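Local coordinates for protein tudor (Drosophila melanogaster, PDB 4Q5W), which is required during oogenesis for primordial germ cell formation and may act with the Piwi proteins Aubergine and AGO3 in piRNA-mediated transposon repression, at residues Lys34-Lys39 and Leu61-Ser66; Met52-Phe57 and Glu95-Phe100; Gly138-Glu143 and Val154-Lys159; Leu19-Lys24 and Glu108-Glu113; Ala123-Thr128 and Lys172-Glu177. One frame throughout, in Å; residues are numbered along the deposited sequence.

In the fold
The chain is one extended Tudor domain; contacts 1 and 2 lie on the opposite side of its centre from contacts 3 and 5, and contact 4 lies nearest the centre. Contacts 1 and 2 touch and share one antiparallel sheet, that of the Tudor core: in contact 1 helix 25-37 grips strand 63-71 through an asparagine amide, and in contact 2 a loop is laid on strand 52-56 by methyl packing and a water. Contacts 3 and 4, also touching, belong to the other sheet and are built on antiparallel backbone pairs, with buried valines and leucines on one side and charged ends outside. Contact 5 is a helix-helix contact of aliphatic groups beside a water.

Contact 1 of 5, residues Lys34-Lys39 and Leu61-Ser66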
# COMPACT_ATOMS: atom_id res chain seq x y z
N LYS A 34 -7.04 0.54 -18.69
CA LYS A 34 -6.70 1.65 -19.57
C LYS A 34 -5.19 1.88 -19.68
O LYS A 34 -4.66 2.11 -20.77
CB LYS A 34 -7.42 2.92 -19.13
CG LYS A 34 -8.90 2.93 -19.50
CD LYS A 34 -9.62 4.10 -18.85
CE LYS A 34 -11.05 4.20 -19.32
NZ LYS A 34 -11.12 4.58 -20.76
N LEU A 35 -4.48 1.80 -18.55
CA LEU A 35 -3.03 1.98 -18.58
C LEU A 35 -2.29 0.85 -19.29
O LEU A 35 -1.26 1.07 -19.92
CB LEU A 35 -2.47 2.16 -17.16
CG LEU A 35 -2.74 3.51 -16.49
CD1 LEU A 35 -2.17 3.51 -15.09
CD2 LEU A 35 -2.14 4.65 -17.33
N ASN A 36 -2.82 -0.37 -19.22
CA ASN A 36 -2.13 -1.50 -19.85
C ASN A 36 -2.65 -1.87 -21.23
O ASN A 36 -2.22 -2.87 -21.81
CB ASN A 36 -2.18 -2.71 -18.93
CG ASN A 36 -1.35 -2.51 -17.68
OD1 ASN A 36 -0.13 -2.67 -17.69
ND2 ASN A 36 -2.01 -2.15 -16.59
N GLY A 37 -3.57 -1.07 -21.77
CA GLY A 37 -4.26 -1.43 -23.00
C GLY A 37 -3.87 -0.63 -24.22
O GLY A 37 -4.15 -1.02 -25.35
N SER A 38 -3.20 0.50 -24.00
CA SER A 38 -2.83 1.39 -25.09
C SER A 38 -1.38 1.84 -24.92
O SER A 38 -0.82 1.77 -23.83
CB SER A 38 -3.75 2.61 -25.11
OG SER A 38 -5.11 2.21 -25.24
N LYS A 39 -0.78 2.31 -26.02
CA LYS A 39 0.60 2.78 -25.98
C LYS A 39 0.73 4.07 -25.17
O LYS A 39 0.01 5.03 -25.41
CB LYS A 39 1.13 3.00 -27.40
CG LYS A 39 0.19 3.83 -28.26
CD LYS A 39 0.69 3.94 -29.70
CE LYS A 39 -0.32 4.70 -30.55
NZ LYS A 39 -1.69 4.16 -30.35
N LEU A 61 5.63 -6.21 -14.79
CA LEU A 61 5.69 -5.59 -16.13
C LEU A 61 4.45 -4.79 -16.54
O LEU A 61 4.31 -4.39 -17.69
CB LEU A 61 6.05 -6.62 -17.21
CG LEU A 61 7.47 -7.19 -17.20
CD1 LEU A 61 7.73 -8.03 -18.44
CD2 LEU A 61 8.50 -6.08 -17.09
N GLU A 62 3.55 -4.54 -15.60
CA GLU A 62 2.37 -3.73 -15.89
C GLU A 62 2.56 -2.26 -15.54
O GLU A 62 3.52 -1.89 -14.85
CB GLU A 62 1.15 -4.29 -15.15
CG GLU A 62 0.69 -5.65 -15.67
CD GLU A 62 -0.53 -6.17 -14.94
OE1 GLU A 62 -0.92 -5.55 -13.93
OE2 GLU A 62 -1.09 -7.20 -15.38
N PHE A 63 1.63 -1.42 -15.99
CA PHE A 63 1.77 0.03 -15.84
C PHE A 63 0.91 0.61 -14.72
O PHE A 63 -0.21 0.18 -14.49
CB PHE A 63 1.49 0.72 -17.18
CG PHE A 63 2.50 0.41 -18.25
CD1 PHE A 63 2.33 -0.68 -19.10
CD2 PHE A 63 3.63 1.19 -18.41
CE1 PHE A 63 3.26 -0.98 -20.08
CE2 PHE A 63 4.57 0.91 -19.40
CZ PHE A 63 4.38 -0.18 -20.23
N TYR A 64 1.46 1.61 -14.02
CA TYR A 64 0.85 2.17 -12.82
C TYR A 64 0.94 3.69 -12.77
O TYR A 64 1.95 4.28 -13.19
CB TYR A 64 1.58 1.63 -11.60
CG TYR A 64 1.38 0.16 -11.37
CD1 TYR A 64 2.15 -0.79 -12.03
CD2 TYR A 64 0.43 -0.28 -10.46
CE1 TYR A 64 1.96 -2.15 -11.80
CE2 TYR A 64 0.24 -1.64 -10.22
CZ TYR A 64 1.01 -2.56 -10.89
OH TYR A 64 0.81 -3.91 -10.65
N ARG A 65 -0.09 4.33 -12.23
CA ARG A 65 0.01 5.74 -11.93
C ARG A 65 1.05 5.94 -10.84
O ARG A 65 1.08 5.19 -9.86
CB ARG A 65 -1.33 6.30 -11.45
CG ARG A 65 -2.42 6.25 -12.51
CD ARG A 65 -3.48 7.27 -12.20
NE ARG A 65 -4.20 6.95 -10.97
CZ ARG A 65 -5.07 7.77 -10.39
NH1 ARG A 65 -5.69 7.41 -9.27
NH2 ARG A 65 -5.31 8.96 -10.93
N SER A 66 1.88 6.96 -11.00
CA SER A 66 3.00 7.16 -10.09
C SER A 66 3.23 8.62 -9.73
O SER A 66 2.81 9.52 -10.46
CB SER A 66 4.28 6.60 -10.71
OG SER A 66 4.46 7.13 -12.01
O HOH W 1 -1.53 -2.40 -13.41
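Glu62 leads into strand 63-71 with its CB 3.3 Å from Asn36 OD1, and Glu62 OE1, at the end of an extended chain, accepts from a water. That water also accepts from Asn36 ND2 and donates to Phe63 O, tying carboxylate and strand carbonyl to the amide. The direct bond follows: Phe63 N donates to Asn36 OD1 at 2.7 Å, tilted 22° from the carbonyl plane. Asn36 ND2 also bonds Cys32 O one turn back, which fixes the amide's rotation. The later part of helix 25-37, which runs from the N-terminal strands to the Tudor core, is thereby docked on the core sheet. The Phe63 ring turns an edge to the same oxygen, CD1 lying 3.5 Å from Asn36 OD1, and meets Tyr94 edge-to-face; its CB packs on Leu35 CB. Past Tyr64, whose OH bonds Asp60, Leu35 CD1 sits 3.6 Å from Arg65 N and touches Arg65 CG, the two side chains crossing at about a right angle, while the guanidinium continues to Asp83.

Contact 2 of 5, residues Met52-Phe57 and Glu95-Phe100; sequences MCVVQF and ELPQEF
Met52 touches the loop lightly, its CB 4.4 Å from Leu96 CD2, and a water does the polar work: it donates to Met52 O at 2.9 Å and accepts from Leu96 N, with a further weak bond to Glu95 OE1. That carboxylate has its firmer partner in Lys43. At Cys53 the backbone itself is the surface, CA lying 4.1 Å from Leu96 CB while its CB points away from the loop. Val54 carries the packing. With CG1 anti to the backbone N (chi1 172°), its other methyl, CG2, faces the loop, 3.7 Å from Leu96 CD1, 3.8 Å from Glu95 O and 4.0 Å from Pro97 CD. The Val54 and Leu96 side chains cross at about a right angle. Leu35 and Leu40 also pack on Val54, and its backbone bonds Tyr94, just ahead of the loop. Laying the chain that follows the fourth strand, 87-90, back along the first, 52-56, is consistent with the SH3-like barrel of a Tudor core.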
# COMPACT_ATOMS: atom_id res chain seq x y z
N MET A 52 3.41 13.94 -11.28
CA MET A 52 2.57 12.79 -11.54
C MET A 52 2.89 12.24 -12.92
O MET A 52 3.11 13.00 -13.86
CB MET A 52 1.09 13.18 -11.48
CG MET A 52 0.73 14.02 -10.27
SD MET A 52 1.08 13.17 -8.73
CE MET A 52 0.26 11.64 -9.00
N CYS A 53 2.94 10.91 -13.03
CA CYS A 53 3.33 10.25 -14.27
C CYS A 53 2.88 8.79 -14.23
O CYS A 53 2.07 8.41 -13.39
CB CYS A 53 4.84 10.35 -14.47
SG CYS A 53 5.81 9.79 -13.05
N VAL A 54 3.39 7.98 -15.15
CA VAL A 54 3.11 6.55 -15.18
C VAL A 54 4.42 5.80 -15.29
O VAL A 54 5.33 6.25 -15.99
CB VAL A 54 2.21 6.18 -16.39
CG1 VAL A 54 2.07 4.66 -16.52
CG2 VAL A 54 0.83 6.81 -16.24
N VAL A 55 4.55 4.66 -14.60
CA VAL A 55 5.75 3.85 -14.76
C VAL A 55 5.40 2.39 -15.02
O VAL A 55 4.28 1.96 -14.72
CB VAL A 55 6.67 3.92 -13.52
CG1 VAL A 55 7.06 5.36 -13.22
CG2 VAL A 55 5.98 3.28 -12.31
N GLN A 56 6.35 1.64 -15.57
CA GLN A 56 6.22 0.18 -15.63
C GLN A 56 6.83 -0.40 -14.36
O GLN A 56 7.94 -0.04 -13.99
CB GLN A 56 6.92 -0.39 -16.86
CG GLN A 56 6.72 -1.90 -17.06
CD GLN A 56 7.19 -2.38 -18.42
OE1 GLN A 56 8.10 -1.79 -19.02
NE2 GLN A 56 6.57 -3.44 -18.93
N PHE A 57 6.09 -1.28 -13.69
CA PHE A 57 6.56 -1.94 -12.47
C PHE A 57 7.33 -3.19 -12.88
O PHE A 57 6.82 -4.02 -13.62
CB PHE A 57 5.35 -2.32 -11.60
CG PHE A 57 5.69 -2.81 -10.21
CD1 PHE A 57 6.88 -2.47 -9.59
CD2 PHE A 57 4.78 -3.60 -9.51
CE1 PHE A 57 7.17 -2.92 -8.30
CE2 PHE A 57 5.05 -4.06 -8.23
CZ PHE A 57 6.24 -3.72 -7.62
N GLU A 95 4.09 9.82 -19.62
CA GLU A 95 3.11 10.85 -19.30
C GLU A 95 1.84 10.21 -18.76
O GLU A 95 1.43 9.15 -19.21
CB GLU A 95 2.75 11.67 -20.55
CG GLU A 95 3.94 12.21 -21.33
CD GLU A 95 4.69 13.32 -20.62
OE1 GLU A 95 4.27 13.74 -19.52
OE2 GLU A 95 5.71 13.79 -21.17
N LEU A 96 1.21 10.86 -17.79
CA LEU A 96 -0.10 10.43 -17.31
C LEU A 96 -1.18 10.90 -18.28
O LEU A 96 -1.32 12.10 -18.52
CB LEU A 96 -0.37 11.01 -15.93
CG LEU A 96 -1.72 10.63 -15.32
CD1 LEU A 96 -1.72 9.16 -14.94
CD2 LEU A 96 -2.02 11.52 -14.13
N PRO A 97 -1.94 9.96 -18.86
CA PRO A 97 -3.01 10.35 -19.77
C PRO A 97 -3.99 11.31 -19.08
O PRO A 97 -4.26 11.15 -17.89
CB PRO A 97 -3.70 9.02 -20.10
CG PRO A 97 -2.60 8.01 -19.98
CD PRO A 97 -1.77 8.49 -18.80
N GLN A 98 -4.47 12.29 -19.84
CA GLN A 98 -5.30 13.37 -19.30
C GLN A 98 -6.53 12.91 -18.52
O GLN A 98 -6.95 13.58 -17.56
CB GLN A 98 -5.74 14.30 -20.44
CG GLN A 98 -6.48 15.55 -19.99
CD GLN A 98 -5.63 16.47 -19.13
OE1 GLN A 98 -4.40 16.36 -19.11
NE2 GLN A 98 -6.28 17.40 -18.44
N GLU A 99 -7.10 11.79 -18.92
CA GLU A 99 -8.34 11.29 -18.31
C GLU A 99 -8.19 10.92 -16.83
O GLU A 99 -9.19 10.76 -16.13
CB GLU A 99 -8.91 10.11 -19.10
CG GLU A 99 -7.97 8.90 -19.20
CD GLU A 99 -8.58 7.74 -19.96
OE1 GLU A 99 -9.81 7.74 -20.17
OE2 GLU A 99 -7.83 6.82 -20.35
N PHE A 100 -6.95 10.79 -16.37
CA PHE A 100 -6.68 10.39 -14.99
C PHE A 100 -6.31 11.54 -14.07
O PHE A 100 -6.25 11.35 -12.85
CB PHE A 100 -5.51 9.39 -14.94
CG PHE A 100 -5.75 8.12 -15.70
CD1 PHE A 100 -6.61 7.15 -15.20
CD2 PHE A 100 -5.10 7.89 -16.90
CE1 PHE A 100 -6.83 5.98 -15.89
CE2 PHE A 100 -5.32 6.72 -17.60
CZ PHE A 100 -6.18 5.76 -17.09
O HOH W 2 2.46 13.30 -16.65

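Contact 3 of 5, residues Gly138-Glu143 and Val154-Lys159; sequences GVVAVE and VRLTTK
Ala141 and Thr157 exchange two backbone hydrogen bonds, Ala141 N to Thr157 O being 2.7 Å, and Glu143 and Arg155 repeat the exchange two residues along. A fifth bond runs from Lys159 N to Val139 O, the nitrogen tilted 33° from the carbonyl plane. Between the hydrogen-bonded pairs lies the non-hydrogen-bonded pair of Val142 and Leu156, whose side chains run side by side, CG2 of Val142 3.9 Å from CD2 of Leu156. Val142 CG1, anti to the backbone N (chi1 -179°), sits 3.8 Å from Val154 CG1. On the other face Ala141 CB meets Thr157 CB at 4.2 Å, and the Lys159 chain, bent at chi2, passes over Ala141 with CD at 4.0 Å from its CB. There too Glu143 and Arg155 lie alongside as a salt bridge, OE2 near the guanidinium plane by NH1; the modelled separation is doubtfully short, and Glu143 has two conformers. Further out, Leu19, Ile8 and Ile166 pack on the valine-leucine face, Thr4 and Ala6 bond the backbone of strand 139-144, and Ser111 that of Val154. The order 5-11, 16-21, 108-112, 153-158, 139-144, with the end strands pairing, matches the OB-like fold of the SN-like half of extended Tudor domains. Backbone bonds thus set the register, hydrocarbon fills the face of Val142 and Leu156, and the Ala141 and Thr157 face carries Glu143 and Arg155, whose opposite charges would largely balance.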
# COMPACT_ATOMS: atom_id res chain seq x y z
N GLY A 138 -4.62 -10.33 1.94
CA GLY A 138 -4.82 -8.92 2.20
C GLY A 138 -6.26 -8.46 2.35
O GLY A 138 -6.50 -7.26 2.54
N VAL A 139 -7.23 -9.37 2.27
CA VAL A 139 -8.64 -8.97 2.35
C VAL A 139 -9.10 -8.89 3.80
O VAL A 139 -9.00 -9.87 4.53
CB VAL A 139 -9.56 -9.92 1.57
CG1 VAL A 139 -10.93 -9.28 1.35
CG2 VAL A 139 -8.94 -10.29 0.24
N VAL A 140 -9.60 -7.72 4.19
CA VAL A 140 -9.93 -7.41 5.58
C VAL A 140 -11.27 -6.70 5.73
O VAL A 140 -11.71 -5.94 4.86
CB VAL A 140 -8.87 -6.51 6.25
CG1 VAL A 140 -7.59 -7.29 6.50
CG2 VAL A 140 -8.58 -5.26 5.40
N ALA A 141 -11.92 -6.96 6.86
CA ALA A 141 -13.04 -6.14 7.28
C ALA A 141 -12.49 -4.97 8.08
O ALA A 141 -11.53 -5.12 8.84
CB ALA A 141 -14.02 -6.96 8.12
N VAL A 142 -13.08 -3.80 7.88
CA VAL A 142 -12.56 -2.59 8.50
C VAL A 142 -13.62 -1.92 9.36
O VAL A 142 -14.73 -1.67 8.92
CB VAL A 142 -12.09 -1.58 7.42
CG1 VAL A 142 -11.51 -0.31 8.07
CG2 VAL A 142 -11.10 -2.22 6.48
N GLU A 143 -13.28 -1.66 10.62
CA GLU A 143 -14.12 -0.86 11.50
C GLU A 143 -13.35 0.38 11.94
O GLU A 143 -12.18 0.28 12.32
CB GLU A 143 -14.52 -1.69 12.73
CG GLU A 143 -15.11 -0.87 13.86
CD GLU A 143 -15.56 -1.75 15.02
OE1 GLU A 143 -15.85 -2.94 14.78
OE2 GLU A 143 -15.62 -1.24 16.17
N VAL A 154 -8.20 2.32 12.76
CA VAL A 154 -9.16 1.28 12.41
C VAL A 154 -8.85 -0.04 13.10
O VAL A 154 -7.72 -0.25 13.58
CB VAL A 154 -9.13 0.98 10.91
CG1 VAL A 154 -9.57 2.21 10.10
CG2 VAL A 154 -7.75 0.51 10.50
N ARG A 155 -9.85 -0.91 13.16
CA ARG A 155 -9.68 -2.30 13.57
C ARG A 155 -9.82 -3.18 12.35
O ARG A 155 -10.79 -3.04 11.61
CB ARG A 155 -10.73 -2.71 14.58
CG ARG A 155 -10.53 -2.16 15.97
CD ARG A 155 -11.50 -2.82 16.92
NE ARG A 155 -11.75 -1.96 18.07
CZ ARG A 155 -12.68 -1.02 18.09
NH1 ARG A 155 -13.46 -0.84 17.04
NH2 ARG A 155 -12.85 -0.27 19.17
N LEU A 156 -8.87 -4.08 12.14
CA LEU A 156 -8.89 -4.94 10.97
C LEU A 156 -9.14 -6.39 11.36
O LEU A 156 -8.56 -6.89 12.31
CB LEU A 156 -7.55 -4.85 10.23
CG LEU A 156 -7.09 -3.44 9.85
CD1 LEU A 156 -5.67 -3.49 9.32
CD2 LEU A 156 -8.02 -2.83 8.82
N THR A 157 -10.02 -7.06 10.61
CA THR A 157 -10.33 -8.47 10.83
C THR A 157 -10.13 -9.20 9.49
O THR A 157 -10.53 -8.68 8.46
CB THR A 157 -11.81 -8.61 11.28
OG1 THR A 157 -12.06 -7.76 12.41
CG2 THR A 157 -12.12 -10.04 11.66
N THR A 158 -9.52 -10.39 9.51
CA THR A 158 -9.34 -11.11 8.25
C THR A 158 -10.71 -11.42 7.66
O THR A 158 -11.62 -11.84 8.38
CB THR A 158 -8.53 -12.41 8.40
OG1 THR A 158 -9.22 -13.30 9.28
CG2 THR A 158 -7.14 -12.11 8.94
N LYS A 159 -10.88 -11.15 6.37
CA LYS A 159 -12.17 -11.34 5.72
C LYS A 159 -12.31 -12.79 5.29
O LYS A 159 -12.42 -13.09 4.10
CB LYS A 159 -12.31 -10.40 4.52
CG LYS A 159 -13.76 -10.23 4.05
CD LYS A 159 -14.59 -9.59 5.15
CE LYS A 159 -16.07 -9.52 4.77
NZ LYS A 159 -16.90 -9.10 5.94

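Contact 4 of 5, residues Leu19-Lys24 and Glu108-Glu113. With EPE (4-(2-hydroxyethyl)-1-piperazine ethanesulfonic acid), chain C.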
# COMPACT_ATOMS: atom_id res chain seq x y z
N LEU A 19 -4.95 0.85 1.94
CA LEU A 19 -6.05 -0.07 1.66
C LEU A 19 -6.90 0.43 0.51
O LEU A 19 -7.17 1.62 0.42
CB LEU A 19 -7.00 -0.20 2.86
CG LEU A 19 -6.58 -0.94 4.11
CD1 LEU A 19 -5.65 -0.06 4.86
CD2 LEU A 19 -7.77 -1.30 4.97
N GLN A 20 -7.38 -0.49 -0.31
CA GLN A 20 -8.36 -0.14 -1.33
C GLN A 20 -9.72 -0.62 -0.88
O GLN A 20 -9.95 -1.82 -0.77
CB GLN A 20 -7.98 -0.79 -2.66
CG GLN A 20 -6.64 -0.31 -3.19
CD GLN A 20 -6.25 -1.01 -4.47
OE1 GLN A 20 -6.88 -2.00 -4.85
NE2 GLN A 20 -5.24 -0.49 -5.15
N PHE A 21 -10.63 0.31 -0.61
CA PHE A 21 -11.97 -0.06 -0.15
C PHE A 21 -12.80 -0.58 -1.31
O PHE A 21 -12.63 -0.14 -2.45
CB PHE A 21 -12.64 1.12 0.56
CG PHE A 21 -12.08 1.36 1.93
CD1 PHE A 21 -11.01 2.21 2.11
CD2 PHE A 21 -12.62 0.70 3.02
CE1 PHE A 21 -10.48 2.41 3.38
CE2 PHE A 21 -12.09 0.90 4.30
CZ PHE A 21 -11.03 1.76 4.47
N SER A 22 -13.69 -1.53 -1.02
CA SER A 22 -14.36 -2.30 -2.08
C SER A 22 -15.17 -1.44 -3.05
O SER A 22 -15.34 -1.83 -4.20
CB SER A 22 -15.23 -3.43 -1.49
OG SER A 22 -16.38 -2.94 -0.82
N GLU A 23 -15.66 -0.29 -2.58
CA GLU A 23 -16.41 0.63 -3.44
C GLU A 23 -15.62 1.02 -4.69
O GLU A 23 -16.22 1.37 -5.71
CB GLU A 23 -16.79 1.91 -2.67
CG GLU A 23 -15.57 2.79 -2.36
CD GLU A 23 -15.92 4.18 -1.82
OE1 GLU A 23 -17.11 4.47 -1.58
OE2 GLU A 23 -14.96 4.97 -1.63
N LYS A 24 -14.30 0.95 -4.61
CA LYS A 24 -13.43 1.37 -5.71
C LYS A 24 -12.82 0.24 -6.55
O LYS A 24 -11.95 0.48 -7.39
CB LYS A 24 -12.28 2.24 -5.17
CG LYS A 24 -12.69 3.64 -4.77
CD LYS A 24 -11.46 4.43 -4.36
CE LYS A 24 -11.77 5.87 -4.01
NZ LYS A 24 -10.52 6.53 -3.48
N GLU A 108 -6.39 4.33 0.25
CA GLU A 108 -6.45 5.30 1.33
C GLU A 108 -5.55 4.81 2.45
O GLU A 108 -5.35 3.60 2.59
CB GLU A 108 -7.88 5.47 1.83
CG GLU A 108 -8.83 5.97 0.76
CD GLU A 108 -10.29 5.90 1.17
OE1 GLU A 108 -11.14 5.94 0.27
OE2 GLU A 108 -10.58 5.82 2.39
N ILE A 109 -5.01 5.72 3.23
CA ILE A 109 -4.13 5.34 4.33
C ILE A 109 -4.88 5.29 5.66
O ILE A 109 -5.62 6.21 6.01
CB ILE A 109 -2.96 6.32 4.48
CG1 ILE A 109 -2.17 6.40 3.18
CG2 ILE A 109 -2.06 5.90 5.63
CD1 ILE A 109 -1.10 7.48 3.19
N CYS A 110 -4.69 4.20 6.40
CA CYS A 110 -5.26 4.07 7.73
C CYS A 110 -4.21 3.57 8.70
O CYS A 110 -3.13 3.15 8.29
CB CYS A 110 -6.43 3.09 7.72
SG CYS A 110 -7.77 3.63 6.65
N SER A 111 -4.54 3.59 9.99
CA SER A 111 -3.62 3.17 11.03
C SER A 111 -4.29 2.17 11.96
O SER A 111 -5.44 2.34 12.31
CB SER A 111 -3.18 4.38 11.85
OG SER A 111 -2.44 4.00 13.00
N MET A 112 -3.56 1.12 12.36
CA MET A 112 -4.05 0.29 13.44
C MET A 112 -3.87 1.06 14.74
O MET A 112 -3.19 2.09 14.77
CB MET A 112 -3.29 -1.04 13.51
CG MET A 112 -3.22 -1.77 12.18
SD MET A 112 -2.29 -3.31 12.27
CE MET A 112 -3.48 -4.23 13.21
N GLU A 113 -4.51 0.56 15.79
CA GLU A 113 -4.29 1.07 17.13
C GLU A 113 -2.80 0.94 17.48
O GLU A 113 -2.10 0.11 16.91
CB GLU A 113 -5.17 0.29 18.10
CG GLU A 113 -6.66 0.51 17.86
CD GLU A 113 -7.52 -0.57 18.46
OE1 GLU A 113 -7.61 -1.66 17.85
OE2 GLU A 113 -8.10 -0.32 19.54
N1 EPE C . -14.98 4.23 3.10
C2 EPE C . -14.77 5.16 1.98
C3 EPE C . -14.35 6.52 2.54
N4 EPE C . -13.39 6.44 3.63
C5 EPE C . -13.50 5.34 4.56
C6 EPE C . -13.71 4.04 3.80
C7 EPE C . -12.66 7.64 4.05
C8 EPE C . -11.87 7.44 5.34
O8 EPE C . -10.72 6.65 5.12
C9 EPE C . -15.56 2.92 2.74
C10 EPE C . -16.39 3.02 1.48
S EPE C . -17.06 1.42 1.01
O1S EPE C . -16.07 0.77 0.12
O2S EPE C . -17.33 0.58 2.17
O3S EPE C . -18.32 1.61 0.29
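Leu19 and Glu108 form an antiparallel hydrogen-bonded pair, Leu19 N giving to Glu108 O at 2.9 Å and Glu108 N to Leu19 O at 2.8 Å. The Glu108 carboxylate turns to a buffer molecule, probably from the crystallisation liquor: OE2 accepts from its hydroxyl O8 at 2.9 Å and its piperazine N4 at 3.1 Å. At the other end of that molecule, sulfonate oxygen O1S takes the backbone N-H of Glu23. Glu108 OE1 forms a long salt bridge with Lys24 NZ, which also bonds Val106 O, and lies near Glu23 OE2, whose like charge would be expected to repel that of Glu108, with Lys24 offsetting both. This is where strand 16-21 joins strand 108-112 in the sheet that resembles an OB fold, just before helix 25-37. Phe21, its ring turned by chi2 of 90°, lays one face under the piperazine, C6 standing 3.3 Å above the ring centre. Cys110 SG lies at the ring edge, 4.3 Å from CZ of Phe21. An alanine in place of Phe21 would probably leave the piperazine without its flat support and open a gap beside Cys110. Leu19 CD1 packs on Cys110 CB at 4.3 Å, with Ile8 and Val140 around the leucine.

Contact 5 of 5, residues Ala123-Thr128 and Lys172-Glu177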
# COMPACT_ATOMS: atom_id res chain seq x y z
N ALA A 123 10.79 -4.84 13.06
CA ALA A 123 11.03 -5.82 12.01
C ALA A 123 10.25 -7.11 12.25
O ALA A 123 9.65 -7.66 11.33
CB ALA A 123 12.52 -6.11 11.87
N LEU A 124 10.24 -7.58 13.49
CA LEU A 124 9.50 -8.81 13.78
C LEU A 124 8.00 -8.61 13.59
O LEU A 124 7.29 -9.49 13.08
CB LEU A 124 9.80 -9.28 15.21
CG LEU A 124 8.99 -10.47 15.75
CD1 LEU A 124 9.14 -11.69 14.86
CD2 LEU A 124 9.48 -10.79 17.16
N THR A 125 7.51 -7.46 14.00
CA THR A 125 6.10 -7.15 13.85
C THR A 125 5.73 -7.12 12.38
O THR A 125 4.71 -7.67 11.98
CB THR A 125 5.73 -5.81 14.51
OG1 THR A 125 5.90 -5.92 15.93
CG2 THR A 125 4.27 -5.41 14.20
N LEU A 126 6.56 -6.48 11.56
CA LEU A 126 6.20 -6.33 10.15
C LEU A 126 6.27 -7.64 9.37
O LEU A 126 5.42 -7.89 8.50
CB LEU A 126 7.02 -5.22 9.49
CG LEU A 126 6.60 -3.85 10.02
CD1 LEU A 126 7.16 -2.74 9.13
CD2 LEU A 126 5.08 -3.72 10.18
N THR A 127 7.24 -8.49 9.67
CA THR A 127 7.33 -9.78 8.99
C THR A 127 6.18 -10.70 9.42
O THR A 127 5.63 -11.45 8.60
CB THR A 127 8.71 -10.46 9.18
OG1 THR A 127 8.78 -11.66 8.39
CG2 THR A 127 8.98 -10.81 10.64
N THR A 128 5.82 -10.64 10.70
CA THR A 128 4.69 -11.42 11.20
C THR A 128 3.39 -10.92 10.57
O THR A 128 2.54 -11.71 10.18
CB THR A 128 4.61 -11.37 12.74
OG1 THR A 128 5.87 -11.78 13.27
CG2 THR A 128 3.51 -12.32 13.27
N LYS A 172 -0.11 -10.94 20.01
CA LYS A 172 0.03 -12.29 20.58
C LYS A 172 1.14 -13.08 19.90
O LYS A 172 1.97 -13.69 20.59
CB LYS A 172 -1.29 -13.05 20.50
CG LYS A 172 -1.21 -14.45 21.11
CD LYS A 172 -2.57 -15.11 21.22
CE LYS A 172 -3.08 -15.59 19.89
NZ LYS A 172 -4.39 -16.28 20.05
N LEU A 173 1.16 -13.09 18.57
CA LEU A 173 2.20 -13.80 17.81
C LEU A 173 3.61 -13.26 18.04
O LEU A 173 4.55 -14.04 18.14
CB LEU A 173 1.90 -13.78 16.31
CG LEU A 173 0.65 -14.52 15.80
CD1 LEU A 173 0.58 -14.47 14.29
CD2 LEU A 173 0.62 -15.97 16.29
N VAL A 174 3.75 -11.94 18.11
CA VAL A 174 5.06 -11.33 18.34
C VAL A 174 5.55 -11.66 19.75
O VAL A 174 6.70 -12.04 19.95
CB VAL A 174 5.02 -9.80 18.11
CG1 VAL A 174 6.30 -9.12 18.63
CG2 VAL A 174 4.79 -9.48 16.63
N GLN A 175 4.67 -11.54 20.74
CA GLN A 175 5.04 -11.84 22.11
C GLN A 175 5.42 -13.31 22.25
O GLN A 175 6.33 -13.65 23.01
CB GLN A 175 3.90 -11.49 23.07
CG GLN A 175 3.66 -9.99 23.20
CD GLN A 175 4.74 -9.28 24.00
OE1 GLN A 175 5.76 -8.85 23.44
NE2 GLN A 175 4.52 -9.14 25.30
N ALA A 176 4.73 -14.18 21.52
CA ALA A 176 4.98 -15.61 21.61
C ALA A 176 6.36 -15.98 21.07
O ALA A 176 7.04 -16.84 21.63
CB ALA A 176 3.89 -16.39 20.88
N GLU A 177 6.77 -15.31 20.00
CA GLU A 177 8.09 -15.54 19.41
C GLU A 177 9.20 -14.99 20.31
O GLU A 177 10.20 -15.65 20.54
CB GLU A 177 8.17 -14.94 18.01
CG GLU A 177 9.50 -15.20 17.31
CD GLU A 177 9.40 -15.09 15.79
OE1 GLU A 177 10.45 -14.90 15.14
OE2 GLU A 177 8.29 -15.23 15.25
O HOH W 3 6.23 -13.48 15.49
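Val174 is the side chain on which helix 122-134 closes, its two methyls taking different partners. CG1 meets Leu124 CD2 at 3.9 Å, the two side chains sliding past each other in opposite directions, and CG2 lies 3.8 Å from Thr125 OG1, a hydroxyl bonded to Asn121 O. Thr128 completes the close part: with CG2 anti to its backbone N, this methyl rests 3.7 Å from Leu173 CB. Thr128 OG1 instead turns back to Leu124 O at 2.7 Å, reaching that carbonyl from the opposite face to the helical Thr128 N, so two donors grip one oxygen. The looser flank is polar. A water donates to Thr128 OG1, to Glu177 OE2 at 2.7 Å and weakly to Leu173 O, bridging the helices where exposed Glu177 extends its chain across Leu124, Glu177 OE1 3.5 Å from Leu124 CD1. An alanine in place of Leu124 would probably open a gap against Val174 CG1 and take the hydrocarbon from beside the Glu177 carboxylate. The short segments cross at 125° with axes 9.8 Å apart. From helix 116-120, Ile117 packs on Val174 and Phe118 on Thr125, while Leu170 and Leu178 of helix 166-182 extend the same seam.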